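PDB 6UID: EscD/YscD/HrpQ family type III secretion system inner membrane ring protein from Pseudomonas aeruginosa, which probably helps build the inner-membrane ring of the type III secretion basal body, its cytoplasmic domain meeting the sorting platform. Local coordinates for residues 26-31 with 47-52; 65-70 with 90-95; 4-9 with 96-101; 57-62 with 79-84. One frame throughout, in Å; residues are numbered along the deposited sequence.

Contact 1 of 4, residues 26-31 with 47-52; sequences VALGSD and VHLVLE
Leu28 O is gripped by two successive backbone donors of the facing segment: His48 N at 2.7 Å and Leu49 N at 3.1 Å. The angles at hydrogen, 148° and 154°, show that both bonds are bent, as expected when one acceptor is shared. With two residues opposite one, this is a classic beta bulge. Regular antiparallel pairing follows: Leu28 N donates to Leu49 O at 2.8 Å, and Val26 and Leu51 exchange two nearly straight bonds, each 2.9 Å between the N of one residue and the O of the other.

On the face carrying Val26, Leu28, Leu49 and Leu51, Leu28 has CG anti to the carbonyl carbon and beside the backbone N (chi1 -59°). From there its CD1 branch lies 3.5 Å from Leu49 O and 4.1 Å from Leu51 CD1. On the other face Ala27 CB touches Val50 CG2 at 4.4 Å.

The bulge brings His48 CB to 3.4 Å from Leu28 O, while the imidazole leads away. There NE2 bonds to Cys90 O and ND1 to Ala45 N, a pairing consistent with a proton on NE2 and one that fixes the rotation of the ring.

Strand 24-29 lies between strands 37-38 and 49-54, and the latter is flanked in turn by strand 57-63. Leu49 and Leu51 pack on Trp95 of strand 93-98, and Leu28 CD2 reaches Phe9 and Ile7, so this face looks onto the second sheet.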
loop_
_atom_site.group_PDB
_atom_site.type_symbol
_atom_site.label_atom_id
_atom_site.label_comp_id
_atom_site.label_asym_id
_atom_site.label_seq_id
_atom_site.Cartn_x
_atom_site.Cartn_y
_atom_site.Cartn_z
ATOM N N VAL A 26 6.275 -7.756 -6.714
ATOM C CA VAL A 26 6.794 -6.484 -6.215
ATOM C C VAL A 26 6.830 -6.537 -4.694
ATOM O O VAL A 26 5.777 -6.564 -4.049
ATOM C CB VAL A 26 5.949 -5.293 -6.688
ATOM C CG1 VAL A 26 6.538 -3.977 -6.143
ATOM C CG2 VAL A 26 5.868 -5.252 -8.210
ATOM N N ALA A 27 8.028 -6.517 -4.123
ATOM C CA ALA A 27 8.209 -6.479 -2.680
ATOM C C ALA A 27 8.573 -5.058 -2.281
ATOM O O ALA A 27 9.427 -4.426 -2.908
ATOM C CB ALA A 27 9.306 -7.453 -2.249
ATOM N N LEU A 28 7.921 -4.557 -1.252
ATOM C CA LEU A 28 8.172 -3.229 -0.715
ATOM C C LEU A 28 8.695 -3.393 0.703
ATOM O O LEU A 28 8.135 -4.175 1.482
ATOM C CB LEU A 28 6.883 -2.420 -0.679
ATOM C CG LEU A 28 6.143 -2.196 -1.994
ATOM C CD1 LEU A 28 5.228 -3.359 -2.322
ATOM C CD2 LEU A 28 5.346 -0.909 -1.926
ATOM N N GLY A 29 9.749 -2.665 1.050
ATOM C CA GLY A 29 10.316 -2.827 2.379
ATOM C C GLY A 29 11.559 -1.990 2.567
ATOM O O GLY A 29 12.005 -1.282 1.661
ATOM N N SER A 30 12.162 -2.133 3.743
ATOM C CA SER A 30 13.318 -1.321 4.094
ATOM C C SER A 30 14.656 -1.966 3.777
ATOM O O SER A 30 15.679 -1.286 3.900
ATOM C CB SER A 30 13.282 -0.992 5.589
ATOM O OG SER A 30 13.278 -2.182 6.344
ATOM N N ASP A 31 14.682 -3.247 3.398
ATOM C CA ASP A 31 15.931 -3.951 3.115
ATOM C C ASP A 31 16.178 -3.962 1.614
ATOM O O ASP A 31 15.456 -4.665 0.880
ATOM C CB ASP A 31 15.834 -5.382 3.640
ATOM C CG ASP A 31 17.109 -6.184 3.412
ATOM O OD1 ASP A 31 18.060 -5.660 2.783
ATOM O OD2 ASP A 31 17.149 -7.352 3.876
ATOM N N VAL A 47 10.880 -6.769 4.605
ATOM C CA VAL A 47 9.853 -6.946 3.579
ATOM C C VAL A 47 8.525 -6.627 4.245
ATOM O O VAL A 47 8.041 -7.382 5.105
ATOM C CB VAL A 47 9.854 -8.347 2.955
ATOM C CG1 VAL A 47 8.759 -8.466 1.905
ATOM C CG2 VAL A 47 11.210 -8.638 2.324
ATOM N N HIS A 48 7.952 -5.496 3.869
ATOM C CA HIS A 48 6.762 -4.970 4.512
ATOM C C HIS A 48 5.476 -5.396 3.820
ATOM O O HIS A 48 4.458 -5.623 4.490
ATOM C CB HIS A 48 6.860 -3.438 4.507
ATOM C CG HIS A 48 5.919 -2.778 5.458
ATOM N ND1 HIS A 48 6.169 -2.700 6.813
ATOM C CD2 HIS A 48 4.732 -2.174 5.251
ATOM C CE1 HIS A 48 5.151 -2.096 7.400
ATOM N NE2 HIS A 48 4.274 -1.755 6.479
ATOM N N LEU A 49 5.491 -5.469 2.493
ATOM C CA LEU A 49 4.316 -5.746 1.686
ATOM C C LEU A 49 4.780 -6.395 0.392
ATOM O O LEU A 49 5.805 -6.002 -0.166
ATOM C CB LEU A 49 3.594 -4.429 1.394
ATOM C CG LEU A 49 2.303 -4.482 0.579
ATOM C CD1 LEU A 49 1.261 -5.278 1.321
ATOM C CD2 LEU A 49 1.805 -3.062 0.305
ATOM N N VAL A 50 4.063 -7.424 -0.066
ATOM C CA VAL A 50 4.359 -8.100 -1.317
ATOM C C VAL A 50 3.092 -8.126 -2.145
ATOM O O VAL A 50 2.036 -8.569 -1.666
ATOM C CB VAL A 50 4.872 -9.532 -1.104
ATOM C CG1 VAL A 50 5.297 -10.139 -2.421
ATOM C CG2 VAL A 50 6.029 -9.544 -0.160
ATOM N N LEU A 51 3.204 -7.659 -3.378
ATOM C CA LEU A 51 2.141 -7.636 -4.359
ATOM C C LEU A 51 2.511 -8.479 -5.572
ATOM O O LEU A 51 3.692 -8.697 -5.876
ATOM C CB LEU A 51 1.933 -6.205 -4.868
ATOM C CG LEU A 51 1.748 -5.141 -3.795
ATOM C CD1 LEU A 51 1.757 -3.767 -4.442
ATOM C CD2 LEU A 51 0.471 -5.380 -3.020
ATOM N N GLU A 52 1.493 -8.922 -6.301
ATOM C CA GLU A 52 1.656 -9.549 -7.602
ATOM C C GLU A 52 0.944 -8.670 -8.608
ATOM O O GLU A 52 -0.263 -8.402 -8.457
ATOM C CB GLU A 52 1.076 -10.961 -7.617
ATOM C CG GLU A 52 1.256 -11.674 -8.964
#

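Contact 2 of 4, residues 65-70 with 90-95; sequences EGCEPR and CGPLRW
Cys67 and Cys90 meet as a methylene against a thiol sulfur: Cys67 CB lies 3.9 Å from Cys90 SG. The two sulfurs leave their backbones differently. Cys67 SG is anti to its carbonyl carbon (chi1 -66°), whereas Cys90 SG is anti to its backbone N (chi1 -167°). The separation of Cys67 SG from Cys90 SG, 4.8 Å, rules out a disulfide in this model. Cys67 SG instead rests against the turn, 3.9 Å from Gly91 CA, with Pro92 CD a little farther off. Cys90 SG has Pro69 CB as a second, looser neighbour at 4.4 Å, so it is touched by two apolar carbons of the 65-70 segment.

The backbones are joined through solvent. Water 1 donates to Glu68 O at 2.7 Å and accepts a longer bond from Gly91 N. Water 2 accepts from Glu68 N at 2.9 Å and, weakly, from Gly91 N. A single amide hydrogen is thus divided between two waters, consistent with the length of one bond and the weakness of the other.

Gly91 is the second residue of a type II' turn from Cys90 to Leu93, where its phi of +60° is the value the turn needs. Leu93 N closes this turn on Cys90 O at 3.1 Å, and Cys90 N donates back to Leu93 O at 2.9 Å.

The turn links strands 88-90 and 93-98 into a hairpin. Strand 69-71 runs antiparallel to 88-90 on its far flank, and Trp63 of strand 57-63, in the other sheet, packs against both Pro69 and Cys90.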
loop_
_atom_site.group_PDB
_atom_site.type_symbol
_atom_site.label_atom_id
_atom_site.label_comp_id
_atom_site.label_asym_id
_atom_site.label_seq_id
_atom_site.Cartn_x
_atom_site.Cartn_y
_atom_site.Cartn_z
ATOM N N GLU A 65 4.530 -8.939 9.839
ATOM C CA GLU A 65 3.921 -9.234 11.125
ATOM C C GLU A 65 3.691 -7.941 11.893
ATOM O O GLU A 65 4.526 -7.036 11.897
ATOM C CB GLU A 65 4.840 -10.169 11.922
ATOM C CG GLU A 65 4.187 -10.810 13.137
ATOM N N GLY A 66 2.527 -7.841 12.515
ATOM C CA GLY A 66 2.182 -6.675 13.287
ATOM C C GLY A 66 1.429 -5.617 12.526
ATOM O O GLY A 66 0.948 -4.655 13.137
ATOM N N CYS A 67 1.313 -5.756 11.214
ATOM C CA CYS A 67 0.512 -4.848 10.420
ATOM C C CYS A 67 -0.668 -5.594 9.814
ATOM O O CYS A 67 -0.699 -6.829 9.759
ATOM C CB CYS A 67 1.335 -4.225 9.294
ATOM S SG CYS A 67 2.657 -3.123 9.895
ATOM N N GLU A 68 -1.661 -4.821 9.389
ATOM C CA GLU A 68 -2.820 -5.357 8.691
ATOM C C GLU A 68 -3.048 -4.487 7.456
ATOM O O GLU A 68 -3.267 -3.269 7.597
ATOM C CB GLU A 68 -4.046 -5.315 9.600
ATOM C CG GLU A 68 -5.324 -5.841 8.980
ATOM C CD GLU A 68 -5.465 -7.339 9.145
ATOM O OE1 GLU A 68 -4.641 -8.082 8.578
ATOM O OE2 GLU A 68 -6.396 -7.771 9.856
ATOM N N PRO A 69 -3.037 -5.050 6.255
ATOM C CA PRO A 69 -3.313 -4.238 5.068
ATOM C C PRO A 69 -4.788 -3.871 5.025
ATOM O O PRO A 69 -5.664 -4.699 5.307
ATOM C CB PRO A 69 -2.940 -5.170 3.912
ATOM C CG PRO A 69 -3.214 -6.545 4.465
ATOM C CD PRO A 69 -2.804 -6.466 5.926
ATOM N N ARG A 70 -5.047 -2.609 4.709
ATOM C CA ARG A 70 -6.411 -2.096 4.640
ATOM C C ARG A 70 -6.584 -1.323 3.342
ATOM O O ARG A 70 -5.633 -0.741 2.811
ATOM C CB ARG A 70 -6.729 -1.224 5.829
ATOM C CG ARG A 70 -6.686 -2.010 7.132
ATOM C CD ARG A 70 -6.918 -1.143 8.353
ATOM N NE ARG A 70 -6.806 -1.944 9.568
ATOM C CZ ARG A 70 -7.801 -2.611 10.129
ATOM N NH1 ARG A 70 -9.030 -2.567 9.617
ATOM N NH2 ARG A 70 -7.557 -3.332 11.220
ATOM N N CYS A 90 -0.735 -0.087 5.127
ATOM C CA CYS A 90 -0.171 -1.267 5.773
ATOM C C CYS A 90 0.719 -0.699 6.883
ATOM O O CYS A 90 1.863 -0.311 6.633
ATOM C CB CYS A 90 0.595 -2.119 4.783
ATOM S SG CYS A 90 0.979 -3.756 5.420
ATOM N N GLY A 91 0.120 -0.476 8.050
ATOM C CA GLY A 91 0.824 0.225 9.106
ATOM C C GLY A 91 1.231 1.618 8.657
ATOM O O GLY A 91 0.404 2.389 8.157
ATOM N N PRO A 92 2.514 1.960 8.793
ATOM C CA PRO A 92 2.943 3.307 8.400
ATOM C C PRO A 92 2.794 3.592 6.919
ATOM O O PRO A 92 2.733 4.763 6.532
ATOM C CB PRO A 92 4.417 3.365 8.825
ATOM C CG PRO A 92 4.827 1.963 9.012
ATOM C CD PRO A 92 3.618 1.151 9.335
ATOM N N LEU A 93 2.748 2.573 6.072
ATOM C CA LEU A 93 2.759 2.801 4.637
ATOM C C LEU A 93 1.372 3.196 4.138
ATOM O O LEU A 93 0.370 2.529 4.450
ATOM C CB LEU A 93 3.185 1.529 3.923
ATOM C CG LEU A 93 3.150 1.555 2.399
ATOM C CD1 LEU A 93 4.167 2.525 1.869
ATOM C CD2 LEU A 93 3.387 0.160 1.877
ATOM N N ARG A 94 1.310 4.292 3.380
ATOM C CA ARG A 94 0.097 4.713 2.688
ATOM C C ARG A 94 0.417 4.846 1.201
ATOM O O ARG A 94 1.417 5.480 0.833
ATOM C CB ARG A 94 -0.441 6.034 3.234
ATOM C CG ARG A 94 -0.684 6.023 4.737
ATOM C CD ARG A 94 -2.033 6.645 5.145
ATOM N NE ARG A 94 -2.083 8.098 5.008
ATOM C CZ ARG A 94 -3.102 8.858 5.421
ATOM N NH1 ARG A 94 -3.038 10.172 5.248
ATOM N NH2 ARG A 94 -4.190 8.313 6.009
ATOM N N TRP A 95 -0.413 4.249 0.357
ATOM C CA TRP A 95 -0.118 4.226 -1.067
ATOM C C TRP A 95 -1.398 4.069 -1.864
ATOM O O TRP A 95 -2.453 3.714 -1.328
ATOM C CB TRP A 95 0.848 3.080 -1.404
ATOM C CG TRP A 95 0.334 1.682 -1.136
ATOM C CD1 TRP A 95 0.255 1.054 0.074
ATOM C CD2 TRP A 95 -0.120 0.740 -2.103
ATOM N NE1 TRP A 95 -0.222 -0.217 -0.090
ATOM C CE2 TRP A 95 -0.454 -0.440 -1.417
ATOM C CE3 TRP A 95 -0.273 0.776 -3.491
ATOM C CZ2 TRP A 95 -0.939 -1.572 -2.075
ATOM C CZ3 TRP A 95 -0.738 -0.348 -4.150
ATOM C CH2 TRP A 95 -1.098 -1.507 -3.439
HETATM O O HOH W 1 -3.132 -0.527 7.652
HETATM O O HOH W 2 -1.455 -1.985 10.146
#

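Contact 3 of 4, residues 4-9 with 96-101; sequences AWKIRF and TFCDPQ. Unlike the reference sequence in segment 96-101: Thr96 (reference Ala).
Phe97 CG stands between its backbone N and carbonyl carbon (chi1 76°), while Trp5 CG is anti to its carbonyl carbon (chi1 -60°), and the two rings meet from neighbouring strands. They form an offset edge-to-face pair with planes at 79° and 5.4 Å between the centroid of the Trp5 six-membered ring and that of Phe97. Phe97 CE2 lies over the rim of the indole, and Phe97 CD2 comes 3.7 Å from Trp5 CE3. The indole edge at CE3 faces the backbone, 3.5 Å from Cys98 C. Trp5 NE1 is held by Asp54 O.

Four antiparallel bonds carry the pairing: Lys6 with Cys98 and Arg8 with Thr96 each exchange two. The first and last strands of the domain thereby become neighbours, as in the FHA sandwich expected from the SMAD-FHA clan.

On the face of Lys6, Arg8, Thr96 and Cys98, the Lys6 chain is extended beyond CG. It passes CE within 3.6 Å of Cys98 SG and delivers NZ to Arg102 O. Water 4 accepts from Lys6 NZ at 2.7 Å and donates to Pro100 O at 2.6 Å. Beyond the paired strands, Pro100 CD sits 3.3 Å from Ala4 O.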
loop_
_atom_site.group_PDB
_atom_site.type_symbol
_atom_site.label_atom_id
_atom_site.label_comp_id
_atom_site.label_asym_id
_atom_site.label_seq_id
_atom_site.Cartn_x
_atom_site.Cartn_y
_atom_site.Cartn_z
ATOM N N ALA A 4 2.390 -1.571 -16.744
ATOM C CA ALA A 4 0.999 -1.933 -16.507
ATOM C C ALA A 4 0.277 -0.995 -15.540
ATOM O O ALA A 4 -0.894 -0.650 -15.742
ATOM C CB ALA A 4 0.965 -3.351 -15.927
ATOM N N TRP A 5 0.963 -0.598 -14.476
ATOM C CA TRP A 5 0.369 0.184 -13.410
ATOM C C TRP A 5 1.431 1.119 -12.871
ATOM O O TRP A 5 2.621 0.916 -13.083
ATOM C CB TRP A 5 -0.152 -0.732 -12.282
ATOM C CG TRP A 5 -1.201 -1.700 -12.774
ATOM C CD1 TRP A 5 -1.005 -2.993 -13.153
ATOM C CD2 TRP A 5 -2.581 -1.425 -12.965
ATOM N NE1 TRP A 5 -2.185 -3.534 -13.574
ATOM C CE2 TRP A 5 -3.178 -2.598 -13.465
ATOM C CE3 TRP A 5 -3.371 -0.300 -12.759
ATOM C CZ2 TRP A 5 -4.546 -2.674 -13.763
ATOM C CZ3 TRP A 5 -4.723 -0.371 -13.061
ATOM C CH2 TRP A 5 -5.292 -1.558 -13.560
ATOM N N LYS A 6 1.003 2.140 -12.155
ATOM C CA LYS A 6 1.920 2.996 -11.426
ATOM C C LYS A 6 1.456 3.137 -9.984
ATOM O O LYS A 6 0.256 3.077 -9.689
ATOM C CB LYS A 6 2.070 4.367 -12.094
ATOM C CG LYS A 6 0.771 5.092 -12.353
ATOM C CD LYS A 6 1.033 6.444 -13.032
ATOM C CE LYS A 6 -0.259 7.208 -13.137
ATOM N NZ LYS A 6 -0.100 8.498 -13.895
ATOM N N ILE A 7 2.409 3.319 -9.079
ATOM C CA ILE A 7 2.169 3.433 -7.651
ATOM C C ILE A 7 2.643 4.793 -7.171
ATOM O O ILE A 7 3.659 5.310 -7.658
ATOM C CB ILE A 7 2.869 2.286 -6.902
ATOM C CG1 ILE A 7 2.632 2.370 -5.405
ATOM C CG2 ILE A 7 4.362 2.272 -7.179
ATOM C CD1 ILE A 7 2.827 1.006 -4.718
ATOM N N ARG A 8 1.904 5.389 -6.239
ATOM C CA ARG A 8 2.284 6.628 -5.575
ATOM C C ARG A 8 2.293 6.407 -4.074
ATOM O O ARG A 8 1.377 5.777 -3.526
ATOM C CB ARG A 8 1.340 7.789 -5.919
ATOM C CG ARG A 8 1.749 9.080 -5.216
ATOM C CD ARG A 8 1.184 10.307 -5.872
ATOM N NE ARG A 8 1.357 11.452 -4.987
ATOM C CZ ARG A 8 1.020 12.696 -5.290
ATOM N NH1 ARG A 8 0.495 12.979 -6.475
ATOM N NH2 ARG A 8 1.215 13.655 -4.398
ATOM N N PHE A 9 3.318 6.932 -3.407
ATOM C CA PHE A 9 3.448 6.845 -1.961
ATOM C C PHE A 9 3.052 8.146 -1.284
ATOM O O PHE A 9 3.334 9.236 -1.786
ATOM C CB PHE A 9 4.877 6.449 -1.583
ATOM C CG PHE A 9 5.243 5.102 -2.085
ATOM C CD1 PHE A 9 4.624 3.977 -1.592
ATOM C CD2 PHE A 9 6.170 4.949 -3.084
ATOM C CE1 PHE A 9 4.935 2.718 -2.075
ATOM C CE2 PHE A 9 6.495 3.694 -3.572
ATOM C CZ PHE A 9 5.878 2.578 -3.050
ATOM N N THR A 96 -1.309 4.338 -3.163
ATOM C CA THR A 96 -2.366 3.985 -4.087
ATOM C C THR A 96 -1.739 3.632 -5.423
ATOM O O THR A 96 -0.545 3.863 -5.654
ATOM C CB THR A 96 -3.377 5.113 -4.250
ATOM O OG1 THR A 96 -4.570 4.561 -4.835
ATOM C CG2 THR A 96 -2.796 6.210 -5.110
ATOM N N PHE A 97 -2.536 3.083 -6.321
ATOM C CA PHE A 97 -2.050 2.749 -7.646
ATOM C C PHE A 97 -3.111 3.092 -8.670
ATOM O O PHE A 97 -4.303 3.189 -8.343
ATOM C CB PHE A 97 -1.621 1.267 -7.749
ATOM C CG PHE A 97 -2.775 0.298 -7.843
ATOM C CD1 PHE A 97 -3.422 -0.101 -6.700
ATOM C CD2 PHE A 97 -3.185 -0.182 -9.068
ATOM C CE1 PHE A 97 -4.512 -0.998 -6.796
ATOM C CE2 PHE A 97 -4.256 -1.048 -9.170
ATOM C CZ PHE A 97 -4.899 -1.458 -8.031
ATOM N N CYS A 98 -2.699 3.224 -9.921
ATOM C CA CYS A 98 -3.648 3.391 -11.012
ATOM C C CYS A 98 -3.006 3.108 -12.354
ATOM O O CYS A 98 -1.803 2.848 -12.463
ATOM C CB CYS A 98 -4.300 4.776 -11.004
ATOM S SG CYS A 98 -3.197 6.140 -11.399
ATOM N N ASP A 99 -3.840 3.125 -13.388
ATOM C CA ASP A 99 -3.380 2.883 -14.742
ATOM C C ASP A 99 -2.521 4.045 -15.221
ATOM O O ASP A 99 -2.702 5.188 -14.772
ATOM C CB ASP A 99 -4.596 2.710 -15.656
ATOM C CG ASP A 99 -4.248 2.775 -17.127
ATOM O OD1 ASP A 99 -3.958 1.715 -17.718
ATOM O OD2 ASP A 99 -4.275 3.884 -17.693
ATOM N N PRO A 100 -1.577 3.817 -16.131
ATOM C CA PRO A 100 -0.706 4.911 -16.572
ATOM C C PRO A 100 -1.433 6.077 -17.223
ATOM O O PRO A 100 -0.894 7.188 -17.222
ATOM C CB PRO A 100 0.262 4.223 -17.546
ATOM C CG PRO A 100 0.293 2.818 -17.096
ATOM C CD PRO A 100 -1.104 2.508 -16.629
ATOM N N GLN A 101 -2.633 5.879 -17.757
ATOM C CA GLN A 101 -3.355 6.963 -18.407
ATOM C C GLN A 101 -4.202 7.792 -17.447
ATOM O O GLN A 101 -4.917 8.689 -17.902
ATOM C CB GLN A 101 -4.229 6.409 -19.540
ATOM C CG GLN A 101 -3.439 5.730 -20.657
HETATM O O HOH W 3 -3.408 -0.803 -17.006
HETATM O O HOH W 4 1.163 8.371 -16.265
#

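Contact 4 of 4, residues 57-62 with 79-84; sequences GVRLLE and GAILQA
Segment 79-84 runs antiparallel to strand 57-62, and three backbone bonds hold it there: Leu82 N to Val58 O at 2.9 Å, Leu60 N to Ala80 O at 2.9 Å, and Gly79 N to Leu60 O at 2.7 Å. Past Leu82 the spacing widens enough for a water, which accepts from Val58 N at 3.0 Å and donates to Leu82 O at 2.7 Å.

The outer side is carried by Arg59 and Ile81. The Arg59 chain is extended to CD and bends at chi3 (-54°), which sets NE near Ile81 CD1. Its NH1 donates to Gly79 O at 2.9 Å; the angle at hydrogen is 144°, and the oxygen lies 16° out of the guanidinium plane. Ile81 CD1 covers one guanidinium face from above its centre, 3.6 Å from Arg59 CZ. The flat group therefore has a polar partner near its edge and an apolar lid on one face, two constraints that together limit its rotation.

On the inner side Leu82 CD1 touches both Leu60 CB, at 4.4 Å, and, slightly farther off, Val58 CG1. Leu82 also packs on Trp95 and Phe97 of strand 93-98, and Val58 on Phe97, so these aliphatic groups belong to the interface between the sheets.

Only one residue pair, Arg59 with Ile81, counts as a bridge. Segment 79-84 is thus a loop that borders strand 57-63, the outermost strand of its sheet, within a two-sheet beta sandwich consistent with the SMAD-FHA clan.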
loop_
_atom_site.group_PDB
_atom_site.type_symbol
_atom_site.label_atom_id
_atom_site.label_comp_id
_atom_site.label_asym_id
_atom_site.label_seq_id
_atom_site.Cartn_x
_atom_site.Cartn_y
_atom_site.Cartn_z
ATOM N N GLY A 57 -4.399 -6.450 -13.130
ATOM C CA GLY A 57 -4.586 -5.855 -11.824
ATOM C C GLY A 57 -3.466 -6.162 -10.853
ATOM O O GLY A 57 -2.387 -6.646 -11.230
ATOM N N VAL A 58 -3.730 -5.790 -9.600
ATOM C CA VAL A 58 -2.764 -5.858 -8.515
ATOM C C VAL A 58 -3.356 -6.714 -7.411
ATOM O O VAL A 58 -4.452 -6.425 -6.920
ATOM C CB VAL A 58 -2.432 -4.446 -8.005
ATOM C CG1 VAL A 58 -1.593 -4.512 -6.748
ATOM C CG2 VAL A 58 -1.784 -3.662 -9.115
ATOM N N ARG A 59 -2.619 -7.742 -6.999
ATOM C CA ARG A 59 -3.051 -8.690 -5.980
ATOM C C ARG A 59 -2.169 -8.583 -4.741
ATOM O O ARG A 59 -0.940 -8.518 -4.849
ATOM C CB ARG A 59 -3.004 -10.121 -6.515
ATOM C CG ARG A 59 -3.644 -11.119 -5.594
ATOM C CD ARG A 59 -3.532 -12.556 -6.116
ATOM N NE ARG A 59 -4.038 -12.743 -7.481
ATOM C CZ ARG A 59 -5.304 -12.994 -7.795
ATOM N NH1 ARG A 59 -6.244 -13.100 -6.874
ATOM N NH2 ARG A 59 -5.622 -13.164 -9.082
ATOM N N LEU A 60 -2.797 -8.570 -3.568
ATOM C CA LEU A 60 -2.110 -8.588 -2.290
ATOM C C LEU A 60 -1.681 -10.011 -1.960
ATOM O O LEU A 60 -2.509 -10.927 -1.987
ATOM C CB LEU A 60 -3.091 -8.110 -1.227
ATOM C CG LEU A 60 -2.645 -8.160 0.221
ATOM C CD1 LEU A 60 -1.472 -7.218 0.474
ATOM C CD2 LEU A 60 -3.839 -7.820 1.100
ATOM N N LEU A 61 -0.396 -10.206 -1.647
ATOM C CA LEU A 61 0.115 -11.537 -1.307
ATOM C C LEU A 61 0.506 -11.704 0.153
ATOM O O LEU A 61 0.086 -12.675 0.797
ATOM C CB LEU A 61 1.320 -11.908 -2.186
ATOM C CG LEU A 61 1.031 -12.096 -3.671
ATOM C CD1 LEU A 61 2.322 -12.492 -4.395
ATOM C CD2 LEU A 61 -0.039 -13.125 -3.906
ATOM N N GLU A 62 1.348 -10.822 0.682
ATOM C CA GLU A 62 1.968 -11.015 1.988
ATOM C C GLU A 62 2.260 -9.655 2.600
ATOM O O GLU A 62 2.345 -8.641 1.894
ATOM C CB GLU A 62 3.321 -11.754 1.897
ATOM C CG GLU A 62 3.317 -13.037 1.101
ATOM C CD GLU A 62 4.720 -13.591 0.879
ATOM O OE1 GLU A 62 5.647 -13.191 1.616
ATOM O OE2 GLU A 62 4.894 -14.416 -0.041
ATOM N N GLY A 79 -4.516 -12.656 -1.276
ATOM C CA GLY A 79 -5.143 -13.019 -2.519
ATOM C C GLY A 79 -6.106 -11.982 -3.036
ATOM O O GLY A 79 -6.585 -12.109 -4.165
ATOM N N ALA A 80 -6.403 -10.963 -2.237
ATOM C CA ALA A 80 -7.365 -9.951 -2.654
ATOM C C ALA A 80 -6.851 -9.156 -3.848
ATOM O O ALA A 80 -5.663 -8.855 -3.957
ATOM C CB ALA A 80 -7.606 -8.980 -1.501
ATOM N N ILE A 81 -7.756 -8.839 -4.759
ATOM C CA ILE A 81 -7.490 -7.893 -5.836
ATOM C C ILE A 81 -7.794 -6.502 -5.302
ATOM O O ILE A 81 -8.897 -6.246 -4.803
ATOM C CB ILE A 81 -8.334 -8.204 -7.080
ATOM C CG1 ILE A 81 -7.925 -9.549 -7.709
ATOM C CG2 ILE A 81 -8.242 -7.067 -8.098
ATOM C CD1 ILE A 81 -6.534 -9.608 -8.264
ATOM N N LEU A 82 -6.813 -5.625 -5.381
ATOM C CA LEU A 82 -6.931 -4.273 -4.855
ATOM C C LEU A 82 -7.475 -3.339 -5.928
ATOM O O LEU A 82 -7.354 -3.606 -7.129
ATOM C CB LEU A 82 -5.583 -3.812 -4.338
ATOM C CG LEU A 82 -5.010 -4.646 -3.192
ATOM C CD1 LEU A 82 -3.642 -4.071 -2.802
ATOM C CD2 LEU A 82 -5.948 -4.727 -2.001
ATOM N N GLN A 83 -8.131 -2.264 -5.485
ATOM C CA GLN A 83 -8.813 -1.336 -6.378
ATOM C C GLN A 83 -7.974 -0.094 -6.662
ATOM O O GLN A 83 -7.483 0.571 -5.743
ATOM C CB GLN A 83 -10.183 -0.943 -5.828
ATOM C CG GLN A 83 -11.250 -2.038 -6.092
ATOM C CD GLN A 83 -11.300 -2.514 -7.555
ATOM O OE1 GLN A 83 -11.226 -3.715 -7.831
ATOM N NE2 GLN A 83 -11.424 -1.572 -8.487
ATOM N N ALA A 84 -7.852 0.240 -7.943
ATOM C CA ALA A 84 -7.122 1.436 -8.323
ATOM C C ALA A 84 -7.749 2.673 -7.686
ATOM O O ALA A 84 -8.976 2.832 -7.631
ATOM C CB ALA A 84 -7.117 1.576 -9.847
HETATM O O HOH W 5 -6.370 -4.419 -9.511
#

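From the N terminus, strand 5-9 pairs with strand 93-98 only near the end of the domain, so contact 3 closes an 86-residue loop that encloses the other three contacts. Inside it, contact 1 closes first, pairing strands 24-29 and 49-54 before contacts 2 and 4 open. Those two cross: segments 57-62, 65-70, 79-84 and 90-95 alternate between them. Contacts 1 and 4 extend one sheet through the neighbouring strands 49-54 and 57-63, while contacts 2 and 3 share strand 93-98 in the other. The sheets meet where Trp95 touches Leu49 and Leu51, where Phe97 meets Val58, and where Pro69 meets Leu60. Contact 1 also touches contact 2 through His48 against Cys67.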